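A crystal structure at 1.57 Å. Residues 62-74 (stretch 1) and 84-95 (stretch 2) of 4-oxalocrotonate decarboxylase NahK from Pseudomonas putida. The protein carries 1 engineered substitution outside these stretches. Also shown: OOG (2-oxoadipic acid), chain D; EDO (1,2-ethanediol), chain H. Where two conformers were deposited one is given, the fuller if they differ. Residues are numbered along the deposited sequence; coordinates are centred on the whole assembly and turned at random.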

# COMPACT_ATOMS: atom_id res chain seq x y z
N GLY A 62 9.91 17.50 6.14
CA GLY A 62 8.69 18.26 5.93
C GLY A 62 7.56 17.54 5.21
O GLY A 62 6.48 18.12 5.00
N ASN A 63 7.77 16.29 4.81
CA ASN A 63 6.68 15.52 4.20
C ASN A 63 5.58 15.24 5.21
O ASN A 63 5.85 14.86 6.35
CB ASN A 63 7.13 14.16 3.64
CG ASN A 63 8.24 14.23 2.62
OD1 ASN A 63 8.79 13.18 2.27
ND2 ASN A 63 8.59 15.43 2.13
N LYS A 64 4.32 15.39 4.79
CA LYS A 64 3.21 14.90 5.60
C LYS A 64 2.96 13.43 5.28
O LYS A 64 3.09 13.01 4.13
CB LYS A 64 1.94 15.72 5.34
CG LYS A 64 2.08 17.20 5.72
CD LYS A 64 2.37 17.36 7.21
CE LYS A 64 2.23 18.81 7.65
NZ LYS A 64 2.45 19.00 9.11
N ILE A 65 2.62 12.66 6.30
CA ILE A 65 2.24 11.27 6.10
C ILE A 65 0.71 11.25 5.99
O ILE A 65 0.01 11.55 6.96
CB ILE A 65 2.76 10.36 7.23
CG1 ILE A 65 4.27 10.54 7.42
CG2 ILE A 65 2.43 8.89 6.95
CD1 ILE A 65 5.11 10.29 6.16
N VAL A 66 0.20 10.94 4.80
CA VAL A 66 -1.22 11.15 4.53
C VAL A 66 -2.04 9.87 4.59
O VAL A 66 -3.24 9.90 4.32
CB VAL A 66 -1.45 11.80 3.16
CG1 VAL A 66 -0.78 13.18 3.11
CG2 VAL A 66 -0.94 10.91 2.02
N GLY A 67 -1.40 8.77 4.96
CA GLY A 67 -2.13 7.53 5.16
C GLY A 67 -1.27 6.30 5.37
O GLY A 67 -0.06 6.39 5.48
N LEU A 68 -1.92 5.14 5.42
CA LEU A 68 -1.26 3.86 5.56
C LEU A 68 -1.78 2.90 4.49
O LEU A 68 -2.89 3.10 3.99
CB LEU A 68 -1.51 3.26 6.96
CG LEU A 68 -1.04 4.07 8.15
CD1 LEU A 68 -1.61 3.48 9.44
CD2 LEU A 68 0.48 4.16 8.20
N LYS A 69 -1.00 1.87 4.15
CA LYS A 69 -1.49 0.83 3.24
C LYS A 69 -1.26 -0.55 3.82
O LYS A 69 -0.32 -0.79 4.57
CB LYS A 69 -0.86 0.93 1.83
CG LYS A 69 0.66 1.14 1.74
CD LYS A 69 1.47 -0.16 1.66
CE LYS A 69 1.10 -1.03 0.46
NZ LYS A 69 1.87 -0.85 -0.83
N MET A 70 -2.18 -1.45 3.51
CA MET A 70 -2.01 -2.87 3.78
C MET A 70 -1.64 -3.57 2.49
O MET A 70 -2.20 -3.26 1.42
CB MET A 70 -3.28 -3.47 4.37
CG MET A 70 -3.47 -3.11 5.84
SD MET A 70 -2.35 -3.98 6.93
CE MET A 70 -2.96 -5.65 6.75
N GLY A 71 -0.70 -4.51 2.58
CA GLY A 71 -0.27 -5.26 1.41
C GLY A 71 -0.33 -6.75 1.62
O GLY A 71 -0.28 -7.23 2.76
N LEU A 72 -0.43 -7.48 0.51
CA LEU A 72 -0.48 -8.93 0.51
C LEU A 72 -1.65 -9.41 1.36
O LEU A 72 -1.50 -10.20 2.29
CB LEU A 72 0.84 -9.52 1.01
CG LEU A 72 2.04 -8.90 0.28
CD1 LEU A 72 3.33 -9.52 0.75
CD2 LEU A 72 1.90 -9.01 -1.25
N THR A 73 -2.83 -8.92 1.01
CA THR A 73 -4.05 -9.24 1.75
C THR A 73 -5.00 -10.09 0.92
O THR A 73 -5.99 -10.60 1.42
CB THR A 73 -4.79 -7.96 2.19
OG1 THR A 73 -5.09 -7.14 1.05
CG2 THR A 73 -3.95 -7.16 3.17
N SER A 74 -4.69 -10.23 -0.37
CA SER A 74 -5.55 -10.99 -1.27
C SER A 74 -4.82 -12.21 -1.80
O SER A 74 -3.59 -12.21 -1.90
CB SER A 74 -6.04 -10.12 -2.44
OG SER A 74 -4.99 -9.83 -3.35
N GLU A 84 2.77 -14.96 1.66
CA GLU A 84 1.42 -15.06 2.19
C GLU A 84 1.26 -14.34 3.52
O GLU A 84 0.31 -14.59 4.26
CB GLU A 84 1.03 -16.53 2.34
CG GLU A 84 0.90 -17.25 1.02
CD GLU A 84 1.77 -18.48 0.94
OE1 GLU A 84 1.38 -19.52 1.52
OE2 GLU A 84 2.84 -18.41 0.30
N THR A 85 2.19 -13.43 3.82
CA THR A 85 2.16 -12.67 5.07
C THR A 85 1.75 -11.21 4.83
O THR A 85 2.47 -10.47 4.14
CB THR A 85 3.54 -12.68 5.77
OG1 THR A 85 4.50 -12.03 4.93
CG2 THR A 85 3.99 -14.11 6.04
N PRO A 86 0.60 -10.79 5.39
CA PRO A 86 0.17 -9.40 5.23
C PRO A 86 1.09 -8.43 5.94
O PRO A 86 1.55 -8.68 7.06
CB PRO A 86 -1.21 -9.38 5.89
CG PRO A 86 -1.64 -10.83 5.94
CD PRO A 86 -0.37 -11.58 6.16
N ILE A 87 1.35 -7.31 5.27
CA ILE A 87 2.28 -6.30 5.74
C ILE A 87 1.64 -4.93 5.62
O ILE A 87 0.60 -4.78 4.95
CB ILE A 87 3.59 -6.34 4.93
CG1 ILE A 87 3.31 -6.07 3.45
CG2 ILE A 87 4.28 -7.70 5.11
CD1 ILE A 87 4.57 -6.08 2.57
N TYR A 88 2.24 -3.92 6.25
CA TYR A 88 1.77 -2.57 6.05
C TYR A 88 2.94 -1.65 5.70
O TYR A 88 4.10 -2.02 5.87
CB TYR A 88 1.02 -2.04 7.29
CG TYR A 88 1.87 -1.79 8.53
CD1 TYR A 88 2.62 -0.62 8.67
CD2 TYR A 88 1.91 -2.72 9.56
CE1 TYR A 88 3.39 -0.40 9.80
CE2 TYR A 88 2.66 -2.51 10.70
CZ TYR A 88 3.41 -1.35 10.82
OH TYR A 88 4.17 -1.13 11.95
N GLY A 89 2.61 -0.47 5.19
CA GLY A 89 3.59 0.59 4.96
C GLY A 89 2.87 1.92 5.06
O GLY A 89 1.66 1.97 5.31
N PHE A 90 3.61 3.02 4.89
CA PHE A 90 3.02 4.35 5.00
C PHE A 90 2.96 5.07 3.66
O PHE A 90 3.67 4.70 2.71
CB PHE A 90 3.82 5.21 6.01
CG PHE A 90 5.21 5.56 5.53
CD1 PHE A 90 5.42 6.67 4.72
CD2 PHE A 90 6.29 4.75 5.86
CE1 PHE A 90 6.69 6.98 4.26
CE2 PHE A 90 7.56 5.05 5.41
CZ PHE A 90 7.76 6.17 4.60
N LEU A 91 2.13 6.10 3.59
CA LEU A 91 1.96 6.91 2.38
C LEU A 91 2.37 8.36 2.63
O LEU A 91 1.82 9.04 3.51
CB LEU A 91 0.50 6.85 1.90
CG LEU A 91 -0.05 5.44 1.67
CD1 LEU A 91 -1.55 5.52 1.41
CD2 LEU A 91 0.65 4.77 0.49
N ALA A 92 3.36 8.84 1.88
CA ALA A 92 3.78 10.24 1.96
C ALA A 92 2.95 11.12 1.03
O ALA A 92 2.42 10.65 0.01
CB ALA A 92 5.26 10.37 1.64
N ASP A 93 2.85 12.41 1.36
CA ASP A 93 1.97 13.27 0.59
C ASP A 93 2.32 13.34 -0.91
O ASP A 93 1.41 13.32 -1.74
CB ASP A 93 1.89 14.69 1.20
CG ASP A 93 3.24 15.34 1.52
OD1 ASP A 93 4.31 14.92 1.04
OD2 ASP A 93 3.18 16.35 2.26
N TYR A 94 3.61 13.36 -1.26
CA TYR A 94 3.97 13.49 -2.68
C TYR A 94 3.69 12.20 -3.47
O TYR A 94 3.82 12.18 -4.70
CB TYR A 94 5.44 13.90 -2.85
CG TYR A 94 6.44 12.87 -2.38
CD1 TYR A 94 6.91 11.89 -3.25
CD2 TYR A 94 6.91 12.87 -1.08
CE1 TYR A 94 7.83 10.94 -2.82
CE2 TYR A 94 7.82 11.92 -0.65
CZ TYR A 94 8.28 10.96 -1.53
OH TYR A 94 9.20 10.01 -1.11
N PHE A 95 3.28 11.12 -2.77
CA PHE A 95 2.81 9.91 -3.45
C PHE A 95 1.49 10.16 -4.19
O PHE A 95 1.14 9.41 -5.11
CB PHE A 95 2.55 8.74 -2.48
CG PHE A 95 3.79 8.14 -1.82
CD1 PHE A 95 5.06 8.67 -1.99
CD2 PHE A 95 3.63 7.01 -1.03
CE1 PHE A 95 6.17 8.07 -1.37
CE2 PHE A 95 4.73 6.42 -0.39
CZ PHE A 95 5.99 6.95 -0.56
C2 OOG D . 4.15 -5.26 -2.06
C3 OOG D . 2.97 -4.32 -2.03
C4 OOG D . 1.69 -5.06 -1.71
C6 OOG D . -0.88 -4.84 -2.07
O4 OOG D . -1.89 -4.11 -2.24
O3 OOG D . -0.99 -6.09 -2.06
C5 OOG D . 0.47 -4.19 -1.90
C1 OOG D . 4.44 -5.69 -3.48
O1 OOG D . 5.53 -5.39 -4.04
O2 OOG D . 3.57 -6.36 -4.11
O5 OOG D . 0.52 -2.98 -1.92
C1 EDO H . 4.83 -4.59 13.37
O1 EDO H . 4.02 -3.41 13.61
C2 EDO H . 3.98 -5.73 12.81
O2 EDO H . 4.68 -6.98 12.97

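Two antiparallel strands, residues 65-71 and 87-92, lie side by side, and their apolar side chains sort onto the two faces of the sheet. One face carries Ile-65, Leu-68, Met-70, Tyr-88, Phe-90 and Ala-92. Here Leu-68 CD2 lies 4.1 Å from Phe-90 CB, and Ile-65 CD1 approaches Phe-90 CD1 at 3.9 Å. Leu-68 and Phe-90 are a non-hydrogen-bonded pair, with their CA atoms only 4.3 Å apart, so their side chains start close together. Met-70 and Tyr-88 form the next such pair. Met-70 SD sits 3.9 Å from Tyr-88 CB, and its CE reaches 4.2 Å from Pro-86 CB. The Tyr-88 ring leads away from the first strand, and its OH donates to O1 of the ethanediol at 2.8 Å.

The other face carries Lys-69, Ile-87 and Leu-91, with glycines between them. Leu-91 has the largest area covered by the opposing stretch. Its CD2 lies 3.8 Å from Lys-69 CG, an apolar approach by the aliphatic part of the lysine. Three glycines on this face leave little room for a CB. An ideal CB on Gly-67 would lie 3.4 Å from Leu-91 CD1, and one on Gly-89 would lie 3.5 Å from Lys-69 CD. An ideal CB on Gly-71 would be tight against Ile-87 CG1 and would clash with 2-oxoadipic acid, lying 2.8 Å from OOG C4. Just beyond the strand, Leu-72 turns toward the second stretch and sets CD1 4.1 Å from Ile-87 CD1.

The backbone holds these side chains in register. Gly-71 and Ile-87 bond in both directions: Gly-71 N to Ile-87 O at 2.7 Å, and Ile-87 N to Gly-71 O at 3.0 Å. Lys-69 and Gly-89 repeat the pattern, with Lys-69 N to Gly-89 O at 2.9 Å and Gly-89 N to Lys-69 O at 3.0 Å. Further along, the donor shifts. Leu-91 N bonds Gly-67 O at 2.9 Å, but Leu-91 O accepts from Val-66 N at 2.8 Å. CA-H...O contacts fill in between, such as Tyr-88 CA to Lys-69 O at 3.1 Å.

The ligand lies beside the Lys-69 and Gly-71 part of the ladder. Lys-69 NZ donates to its O5 at 2.7 Å, and Leu-72 N donates to its O3 at 3.0 Å. Leu-72 O, in contrast, is buried by the contact without a hydrogen-bonding partner.

The polar edge lies where the first strand begins and the second ends. Asp-93 meets the backbone of Lys-64 with both its side chain and its own backbone. Lys-64 N donates to the carboxylate at Asp-93 OD2, 2.9 Å away, while Asp-93 N returns a bond to Lys-64 O at 2.8 Å. The end of the lysine side chain leads away. Val-66 CG1 packs 3.6 Å from Asp-93 CB beside this pair. Outermost, Asn-63 OD1 approaches the edge of the Tyr-94 ring, 3.3 Å from Tyr-94 CE2.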